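F21M12.9 protein (PDB 3ADG) binds double-stranded RNA and, in the plant nucleus, assists DICER-LIKE 1 in accurate processing of primary microRNA transcripts, this chain being its first double-stranded RNA-binding domain. Local coordinates at residues Val4-Leu9 and Ser62-Ala67; Thr20-Ile25 and Thr39-Gly44; Leu35-Val40 and Tyr47-Gly52. All coordinates share one frame; numbering follows the deposited sequence.

Interaction 1 (Val4-Leu9 and Ser62-Ala67)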
loop_
_atom_site.group_PDB
_atom_site.type_symbol
_atom_site.label_atom_id
_atom_site.label_comp_id
_atom_site.label_asym_id
_atom_site.label_seq_id
_atom_site.Cartn_x
_atom_site.Cartn_y
_atom_site.Cartn_z
ATOM N N VAL A 4 0.040 9.661 -5.889
ATOM C CA VAL A 4 1.480 9.737 -5.646
ATOM C C VAL A 4 2.070 9.008 -4.409
ATOM O O VAL A 4 3.265 9.095 -4.170
ATOM C CB VAL A 4 1.982 11.250 -5.752
ATOM C CG1 VAL A 4 1.414 12.102 -4.622
ATOM C CG2 VAL A 4 3.512 11.355 -5.816
ATOM N N PHE A 5 1.254 8.265 -3.653
ATOM C CA PHE A 5 1.726 7.666 -2.406
ATOM C C PHE A 5 2.780 6.575 -2.640
ATOM O O PHE A 5 3.814 6.562 -1.965
ATOM C CB PHE A 5 0.554 7.167 -1.563
ATOM C CG PHE A 5 -0.462 8.228 -1.262
ATOM C CD1 PHE A 5 -1.760 8.097 -1.736
ATOM C CD2 PHE A 5 -0.108 9.382 -0.515
ATOM C CE1 PHE A 5 -2.745 9.094 -1.460
ATOM C CE2 PHE A 5 -1.064 10.398 -0.251
ATOM C CZ PHE A 5 -2.380 10.248 -0.719
ATOM N N LYS A 6 2.559 5.699 -3.635
ATOM C CA LYS A 6 3.540 4.620 -3.887
ATOM C C LYS A 6 4.920 5.179 -4.222
ATOM O O LYS A 6 5.904 4.765 -3.630
ATOM C CB LYS A 6 3.086 3.667 -4.995
ATOM C CG LYS A 6 1.875 2.797 -4.609
ATOM C CD LYS A 6 1.422 1.953 -5.811
ATOM C CE LYS A 6 2.241 0.672 -6.024
ATOM N NZ LYS A 6 1.694 -0.112 -7.246
ATOM N N SER A 7 4.980 6.124 -5.149
ATOM C CA SER A 7 6.276 6.728 -5.481
ATOM C C SER A 7 6.940 7.448 -4.265
ATOM O O SER A 7 8.165 7.346 -4.075
ATOM C CB SER A 7 6.194 7.612 -6.734
ATOM O OG SER A 7 5.252 8.644 -6.566
ATOM N N ARG A 8 6.142 8.118 -3.418
ATOM C CA ARG A 8 6.710 8.842 -2.253
ATOM C C ARG A 8 7.293 7.838 -1.254
ATOM O O ARG A 8 8.320 8.088 -0.607
ATOM C CB ARG A 8 5.649 9.698 -1.557
ATOM C CG ARG A 8 5.287 10.938 -2.321
ATOM C CD ARG A 8 4.329 11.750 -1.476
ATOM N NE ARG A 8 3.801 12.882 -2.219
ATOM C CZ ARG A 8 2.620 13.425 -1.939
ATOM N NH1 ARG A 8 1.913 12.937 -0.910
ATOM N NH2 ARG A 8 2.168 14.444 -2.658
ATOM N N LEU A 9 6.650 6.681 -1.149
ATOM C CA LEU A 9 7.119 5.661 -0.217
ATOM C C LEU A 9 8.392 5.027 -0.777
ATOM O O LEU A 9 9.333 4.755 -0.034
ATOM C CB LEU A 9 6.050 4.595 0.021
ATOM C CG LEU A 9 6.328 3.619 1.157
ATOM C CD1 LEU A 9 6.341 4.369 2.469
ATOM C CD2 LEU A 9 5.242 2.530 1.146
ATOM N N SER A 62 -3.553 3.296 -1.146
ATOM C CA SER A 62 -4.107 3.525 0.205
ATOM C C SER A 62 -3.124 2.990 1.289
ATOM O O SER A 62 -2.876 3.673 2.293
ATOM C CB SER A 62 -5.488 2.880 0.312
ATOM O OG SER A 62 -5.988 2.910 1.659
ATOM N N ALA A 63 -2.574 1.803 1.045
ATOM C CA ALA A 63 -1.575 1.185 1.935
ATOM C C ALA A 63 -0.355 2.129 2.061
ATOM O O ALA A 63 0.145 2.338 3.188
ATOM C CB ALA A 63 -1.131 -0.191 1.400
ATOM N N ALA A 64 0.113 2.664 0.918
ATOM C CA ALA A 64 1.293 3.559 0.893
ATOM C C ALA A 64 0.987 4.836 1.680
ATOM O O ALA A 64 1.815 5.284 2.470
ATOM C CB ALA A 64 1.705 3.877 -0.542
ATOM N N GLU A 65 -0.238 5.354 1.534
ATOM C CA GLU A 65 -0.657 6.528 2.286
ATOM C C GLU A 65 -0.563 6.269 3.799
ATOM O O GLU A 65 -0.034 7.095 4.556
ATOM C CB GLU A 65 -2.091 6.908 1.945
ATOM C CG GLU A 65 -2.539 8.131 2.805
ATOM C CD GLU A 65 -3.962 8.571 2.573
ATOM O OE1 GLU A 65 -4.360 9.565 3.224
ATOM O OE2 GLU A 65 -4.638 7.980 1.718
ATOM N N VAL A 66 -1.100 5.124 4.220
ATOM C CA VAL A 66 -1.076 4.722 5.643
ATOM C C VAL A 66 0.361 4.645 6.139
ATOM O O VAL A 66 0.684 5.195 7.194
ATOM C CB VAL A 66 -1.815 3.389 5.870
ATOM C CG1 VAL A 66 -1.575 2.851 7.293
ATOM C CG2 VAL A 66 -3.353 3.600 5.572
ATOM N N ALA A 67 1.220 3.982 5.354
ATOM C CA ALA A 67 2.662 3.856 5.674
ATOM C C ALA A 67 3.312 5.231 5.894
ATOM O O ALA A 67 3.928 5.487 6.952
ATOM C CB ALA A 67 3.395 3.078 4.535
#
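The ring of Phe-5 and the side chain of Glu-65 run next to each other in one direction, in the helix-helix contact of the alpha-beta-beta-beta-alpha double-stranded RNA-binding fold. Helix segments 5-9 and 62-67 approach to 8.3 Å between axes, with 45° between their directions. Glu-65 CB stands over the centre of the ring, 3.8 Å from its centroid and 10° off the normal, which satisfies a CH-pi contact. With CG anti to the backbone N and the chain extended beyond it, the glutamate runs on across the same face, CG near Phe-5 CE2 and CZ, and the carboxylate ends stacked on the ring with the two planes 12° apart. Glu-65 OE1 has a further partner in Arg-69, a salt bridge within helix 56-71.

Ala-64 CB packs directly on the 5-9 backbone where the two helices come together, pointing at it and sitting 3.6 Å from both Phe-5 C and Phe-5 CB. One turn on, Leu-9 reaches over with its two methyls, its CG anti to the backbone N; its other neighbours include Val-40 and Leu-42 of the sheet. Leu-9 CD2 lies 4.1 Å from Ala-64 CA, and the fork closes round Ala-67, whose CB is 3.8 Å from Leu-9 CD1.

Interaction 2 (Thr20-Ile25 and Thr39-Gly44)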
loop_
_atom_site.group_PDB
_atom_site.type_symbol
_atom_site.label_atom_id
_atom_site.label_comp_id
_atom_site.label_asym_id
_atom_site.label_seq_id
_atom_site.Cartn_x
_atom_site.Cartn_y
_atom_site.Cartn_z
ATOM N N THR A 20 12.820 -1.807 -1.548
ATOM C CA THR A 20 11.585 -1.340 -2.176
ATOM C C THR A 20 10.396 -1.931 -1.450
ATOM O O THR A 20 10.386 -3.155 -1.204
ATOM C CB THR A 20 11.580 -1.725 -3.673
ATOM O OG1 THR A 20 12.691 -1.070 -4.313
ATOM C CG2 THR A 20 10.267 -1.302 -4.348
ATOM N N PRO A 21 9.404 -1.074 -1.079
ATOM C CA PRO A 21 8.195 -1.600 -0.430
ATOM C C PRO A 21 7.585 -2.662 -1.314
ATOM O O PRO A 21 7.553 -2.502 -2.540
ATOM C CB PRO A 21 7.243 -0.390 -0.370
ATOM C CG PRO A 21 8.121 0.822 -0.441
ATOM C CD PRO A 21 9.364 0.398 -1.229
ATOM N N VAL A 22 7.127 -3.751 -0.703
ATOM C CA VAL A 22 6.377 -4.760 -1.420
ATOM C C VAL A 22 4.890 -4.731 -0.991
ATOM O O VAL A 22 4.575 -4.451 0.146
ATOM C CB VAL A 22 6.958 -6.182 -1.238
ATOM C CG1 VAL A 22 6.790 -6.715 0.183
ATOM C CG2 VAL A 22 6.270 -7.110 -2.171
ATOM N N TYR A 23 4.017 -5.086 -1.926
ATOM C CA TYR A 23 2.589 -5.039 -1.734
ATOM C C TYR A 23 1.977 -6.435 -1.796
ATOM O O TYR A 23 2.206 -7.189 -2.754
ATOM C CB TYR A 23 1.952 -4.117 -2.785
ATOM C CG TYR A 23 2.399 -2.698 -2.629
ATOM C CD1 TYR A 23 3.616 -2.279 -3.162
ATOM C CD2 TYR A 23 1.627 -1.781 -1.891
ATOM C CE1 TYR A 23 4.053 -0.951 -2.996
ATOM C CE2 TYR A 23 2.045 -0.458 -1.726
ATOM C CZ TYR A 23 3.275 -0.064 -2.259
ATOM O OH TYR A 23 3.721 1.222 -2.078
ATOM N N GLU A 24 1.203 -6.774 -0.770
ATOM C CA GLU A 24 0.303 -7.919 -0.844
ATOM C C GLU A 24 -1.070 -7.375 -1.265
ATOM O O GLU A 24 -1.509 -6.331 -0.762
ATOM C CB GLU A 24 0.201 -8.614 0.512
ATOM C CG GLU A 24 1.430 -9.371 0.975
ATOM C CD GLU A 24 1.325 -9.750 2.442
ATOM O OE1 GLU A 24 2.304 -10.263 2.983
ATOM O OE2 GLU A 24 0.248 -9.512 3.044
ATOM N N ILE A 25 -1.695 -8.041 -2.235
ATOM C CA ILE A 25 -3.019 -7.679 -2.743
ATOM C C ILE A 25 -4.011 -8.775 -2.312
ATOM O O ILE A 25 -3.800 -9.951 -2.605
ATOM C CB ILE A 25 -3.021 -7.558 -4.310
ATOM C CG1 ILE A 25 -1.976 -6.524 -4.803
ATOM C CG2 ILE A 25 -4.418 -7.252 -4.844
ATOM C CD1 ILE A 25 -1.615 -6.630 -6.286
ATOM N N THR A 39 -1.722 -4.690 1.780
ATOM C CA THR A 39 -0.781 -4.482 2.853
ATOM C C THR A 39 0.518 -4.181 2.164
ATOM O O THR A 39 0.896 -4.910 1.233
ATOM C CB THR A 39 -0.612 -5.734 3.747
ATOM O OG1 THR A 39 -1.875 -6.092 4.313
ATOM C CG2 THR A 39 0.416 -5.465 4.897
ATOM N N VAL A 40 1.143 -3.082 2.569
ATOM C CA VAL A 40 2.507 -2.750 2.153
ATOM C C VAL A 40 3.454 -3.143 3.270
ATOM O O VAL A 40 3.182 -2.884 4.468
ATOM C CB VAL A 40 2.714 -1.255 1.680
ATOM C CG1 VAL A 40 2.534 -0.258 2.816
ATOM C CG2 VAL A 40 4.107 -1.061 1.007
ATOM N N ILE A 41 4.567 -3.754 2.871
ATOM C CA ILE A 41 5.582 -4.187 3.797
ATOM C C ILE A 41 6.887 -3.435 3.518
ATOM O O ILE A 41 7.441 -3.503 2.406
ATOM C CB ILE A 41 5.778 -5.716 3.748
ATOM C CG1 ILE A 41 4.433 -6.431 3.980
ATOM C CG2 ILE A 41 6.809 -6.157 4.774
ATOM C CD1 ILE A 41 3.725 -6.957 2.680
ATOM N N LEU A 42 7.346 -2.715 4.539
ATOM C CA LEU A 42 8.559 -1.898 4.456
ATOM C C LEU A 42 9.378 -2.061 5.729
ATOM O O LEU A 42 8.860 -1.911 6.835
ATOM C CB LEU A 42 8.203 -0.407 4.227
ATOM C CG LEU A 42 9.400 0.563 4.195
ATOM C CD1 LEU A 42 10.326 0.305 2.981
ATOM C CD2 LEU A 42 8.920 2.019 4.298
ATOM N N ASP A 43 10.661 -2.376 5.573
ATOM C CA ASP A 43 11.553 -2.540 6.732
ATOM C C ASP A 43 10.914 -3.459 7.784
ATOM O O ASP A 43 10.946 -3.147 8.978
ATOM C CB ASP A 43 11.885 -1.166 7.338
ATOM C CG ASP A 43 13.093 -1.206 8.278
ATOM O OD1 ASP A 43 13.956 -2.096 8.123
ATOM O OD2 ASP A 43 13.174 -0.327 9.164
ATOM N N GLY A 44 10.304 -4.556 7.331
ATOM C CA GLY A 44 9.659 -5.522 8.225
ATOM C C GLY A 44 8.264 -5.143 8.720
ATOM O O GLY A 44 7.536 -6.001 9.236
HETATM O O HOH W 1 9.725 -4.598 1.652
#
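Val-22 and Ile-41 exchange two backbone hydrogen bonds, and Glu-24 and Thr-39 exchange two more, making both hydrogen-bonded pairs of an antiparallel ladder. Ile-41 N to Val-22 O and Glu-24 N to Thr-39 O are each 2.8 Å. The returning bonds are somewhat longer: Val-22 N lies 3.1 Å from Ile-41 O. Ile-41 O also accepts from a water at 2.6 Å, which donates a longer bond to Thr-20 O and thereby links the approach to the strand with its partner.

Between these pairs lies the non-hydrogen-bonded pair Tyr-23 and Val-40, whose side chains run alongside each other toward the helices. Val-40 CG2, anti to the backbone N, stands over one face of the tyrosine ring, offset toward the rim and 3.7 Å from the centroid, a CH-pi contact. The same methyl presses against Pro-21 CB at 3.5 Å, tighter than an ordinary carbon-carbon contact, and is thus wedged between proline and ring. Lys-6 makes a cation-pi contact with the tyrosine. Farther out, Pro-21 CG and Leu-42 CD1 lie 4.1 Å apart, the two side chains running abreast.

The other face, which bears Val-22, Glu-24, Thr-39 and Ile-41, mixes apolar and charged groups. Val-22 CG1 rests by Ile-41 CB, and Ile-41 CD1 touches the glutamate carboxylate, 3.6 Å from Glu-24 OE1. Glu-24 OE2 is salt-bridged to Arg-46 of strand 45-48, which carries a charged link across the central strand.

The N-to-C directions of strands 22-25 and 39-42 differ by 156°, antiparallel. One face is largely apolar and turned to the helices, the other partly charged. This is the first beta hairpin of the three-stranded antiparallel sheet in the double-stranded RNA-binding domain.

Interaction 3 (Leu35-Val40 and Tyr47-Gly52)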
loop_
_atom_site.group_PDB
_atom_site.type_symbol
_atom_site.label_atom_id
_atom_site.label_comp_id
_atom_site.label_asym_id
_atom_site.label_seq_id
_atom_site.Cartn_x
_atom_site.Cartn_y
_atom_site.Cartn_z
ATOM N N LEU A 35 -13.577 -6.734 -4.436
ATOM C CA LEU A 35 -13.109 -5.668 -3.536
ATOM C C LEU A 35 -11.666 -5.996 -3.174
ATOM O O LEU A 35 -11.321 -7.172 -3.045
ATOM C CB LEU A 35 -14.003 -5.587 -2.298
ATOM C CG LEU A 35 -15.413 -5.055 -2.580
ATOM C CD1 LEU A 35 -16.236 -5.076 -1.264
ATOM C CD2 LEU A 35 -15.425 -3.649 -3.243
ATOM N N PHE A 36 -10.850 -4.953 -3.031
ATOM C CA PHE A 36 -9.413 -5.066 -2.890
ATOM C C PHE A 36 -8.967 -4.336 -1.638
ATOM O O PHE A 36 -9.465 -3.260 -1.319
ATOM C CB PHE A 36 -8.709 -4.453 -4.123
ATOM C CG PHE A 36 -8.950 -5.207 -5.412
ATOM C CD1 PHE A 36 -10.113 -5.012 -6.162
ATOM C CD2 PHE A 36 -8.003 -6.115 -5.888
ATOM C CE1 PHE A 36 -10.323 -5.698 -7.369
ATOM C CE2 PHE A 36 -8.216 -6.814 -7.087
ATOM C CZ PHE A 36 -9.363 -6.625 -7.814
ATOM N N GLN A 37 -7.966 -4.918 -0.992
ATOM C CA GLN A 37 -7.322 -4.394 0.191
ATOM C C GLN A 37 -5.863 -4.724 -0.030
ATOM O O GLN A 37 -5.545 -5.751 -0.653
ATOM C CB GLN A 37 -7.848 -5.108 1.436
ATOM C CG GLN A 37 -7.514 -4.389 2.751
ATOM C CD GLN A 37 -6.225 -4.883 3.445
ATOM O OE1 GLN A 37 -5.767 -6.018 3.244
ATOM N NE2 GLN A 37 -5.659 -4.026 4.298
ATOM N N SER A 38 -4.976 -3.882 0.472
ATOM C CA SER A 38 -3.551 -4.162 0.300
ATOM C C SER A 38 -2.795 -3.935 1.608
ATOM O O SER A 38 -3.169 -3.094 2.423
ATOM C CB SER A 38 -2.956 -3.301 -0.826
ATOM O OG SER A 38 -1.561 -3.491 -0.923
ATOM N N THR A 39 -1.722 -4.690 1.780
ATOM C CA THR A 39 -0.781 -4.482 2.853
ATOM C C THR A 39 0.518 -4.181 2.164
ATOM O O THR A 39 0.896 -4.910 1.233
ATOM C CB THR A 39 -0.612 -5.734 3.747
ATOM O OG1 THR A 39 -1.875 -6.092 4.313
ATOM C CG2 THR A 39 0.416 -5.465 4.897
ATOM N N VAL A 40 1.143 -3.082 2.569
ATOM C CA VAL A 40 2.507 -2.750 2.153
ATOM C C VAL A 40 3.454 -3.143 3.270
ATOM O O VAL A 40 3.182 -2.884 4.468
ATOM C CB VAL A 40 2.714 -1.255 1.680
ATOM C CG1 VAL A 40 2.534 -0.258 2.816
ATOM C CG2 VAL A 40 4.107 -1.061 1.007
ATOM N N TYR A 47 1.739 -2.328 6.833
ATOM C CA TYR A 47 0.759 -1.224 6.932
ATOM C C TYR A 47 -0.393 -1.578 6.046
ATOM O O TYR A 47 -0.175 -1.927 4.891
ATOM C CB TYR A 47 1.364 0.084 6.442
ATOM C CG TYR A 47 2.683 0.469 7.083
ATOM C CD1 TYR A 47 3.888 0.060 6.527
ATOM C CD2 TYR A 47 2.716 1.251 8.249
ATOM C CE1 TYR A 47 5.096 0.424 7.111
ATOM C CE2 TYR A 47 3.923 1.645 8.822
ATOM C CZ TYR A 47 5.106 1.212 8.250
ATOM O OH TYR A 47 6.299 1.583 8.792
ATOM N N ASN A 48 -1.613 -1.435 6.559
ATOM C CA ASN A 48 -2.772 -1.906 5.851
ATOM C C ASN A 48 -3.575 -0.766 5.235
ATOM O O ASN A 48 -3.800 0.255 5.865
ATOM C CB ASN A 48 -3.627 -2.751 6.782
ATOM C CG ASN A 48 -2.971 -4.090 7.076
ATOM O OD1 ASN A 48 -2.278 -4.270 8.091
ATOM N ND2 ASN A 48 -3.127 -5.008 6.160
ATOM N N SER A 49 -3.957 -0.944 3.980
ATOM C CA SER A 49 -4.927 -0.042 3.341
ATOM C C SER A 49 -6.321 -0.132 3.970
ATOM O O SER A 49 -6.687 -1.092 4.705
ATOM C CB SER A 49 -5.056 -0.395 1.858
ATOM O OG SER A 49 -5.866 -1.562 1.717
ATOM N N LEU A 50 -7.134 0.868 3.619
ATOM C CA LEU A 50 -8.576 0.777 3.775
ATOM C C LEU A 50 -9.152 -0.404 2.956
ATOM O O LEU A 50 -8.533 -0.834 1.973
ATOM C CB LEU A 50 -9.216 2.085 3.325
ATOM C CG LEU A 50 -9.066 3.249 4.317
ATOM C CD1 LEU A 50 -9.853 4.441 3.804
ATOM C CD2 LEU A 50 -9.497 2.851 5.736
ATOM N N PRO A 51 -10.329 -0.938 3.356
ATOM C CA PRO A 51 -10.899 -2.021 2.543
ATOM C C PRO A 51 -11.717 -1.458 1.391
ATOM O O PRO A 51 -11.978 -0.216 1.305
ATOM C CB PRO A 51 -11.863 -2.703 3.536
ATOM C CG PRO A 51 -12.411 -1.547 4.332
ATOM C CD PRO A 51 -11.195 -0.602 4.505
ATOM N N GLY A 52 -12.162 -2.345 0.507
ATOM C CA GLY A 52 -13.262 -2.001 -0.393
ATOM C C GLY A 52 -12.901 -1.234 -1.653
ATOM O O GLY A 52 -13.756 -0.598 -2.258
#
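Ser-49 is gripped by Ser-38 through both its backbone and its hydroxyl. Ser-49 N donates to Ser-38 O at 2.8 Å, and Ser-38 N donates to Ser-49 OG at 2.8 Å with an N-H...O angle of 175°, the hydroxyl standing where a strand carbonyl would otherwise accept. Chi1 of 77° places OG between the backbone N and the carbonyl carbon, turned to that amide. OG in turn gives its proton to Leu-50 O, 2.8 Å away and reached from above the carbonyl plane, which fixes the rotation of the hydroxyl.

Gln-37 adds a side-chain bond: bent at chi2, its amide sends NE2 to Ser-49 O at 3.1 Å, nearly straight at 174° and within the plane of the amide. Before the serine, in strand 45-48, pairing is regular: Tyr-47 and Val-40 exchange two backbone bonds, while Tyr-47 CB touches Val-40 CG1 at 3.8 Å. At the opposite end Leu-35 CD2 lies 3.6 Å from Gly-52 O.

The second hairpin thus continues past strand 45-48 as a loop strapped to strand 35-42. Ser-38 OG bonds to Glu-24 O of strand 22-28. Helix 56-71 lies against the loop through Ser-62 OG, which accepts from Leu-50 N, and against strand 45-48, where Ala-67 meets Tyr-47.

From the N terminus, helix 5-15 leads into strand 22-28, which interaction 2 pairs with the far half of strand 35-42, closing the first hairpin. The chain then turns back, and interaction 3 ties strand 35-42 to 45-48 and the loop after it, closing the second. Both hairpins share Thr-39 and Val-40 on the central strand. Helix 56-71 follows, and interaction 1 brings it back to helix 5-15 across 52 intervening residues, so both sheet contacts nest inside that closure. The layers touch directly: Leu-9 CG meets Pro-21 CG at 3.7 Å, and Ala-63 O meets Val-40 CG1 at 3.5 Å, joining the helix pair to one face of the sheet.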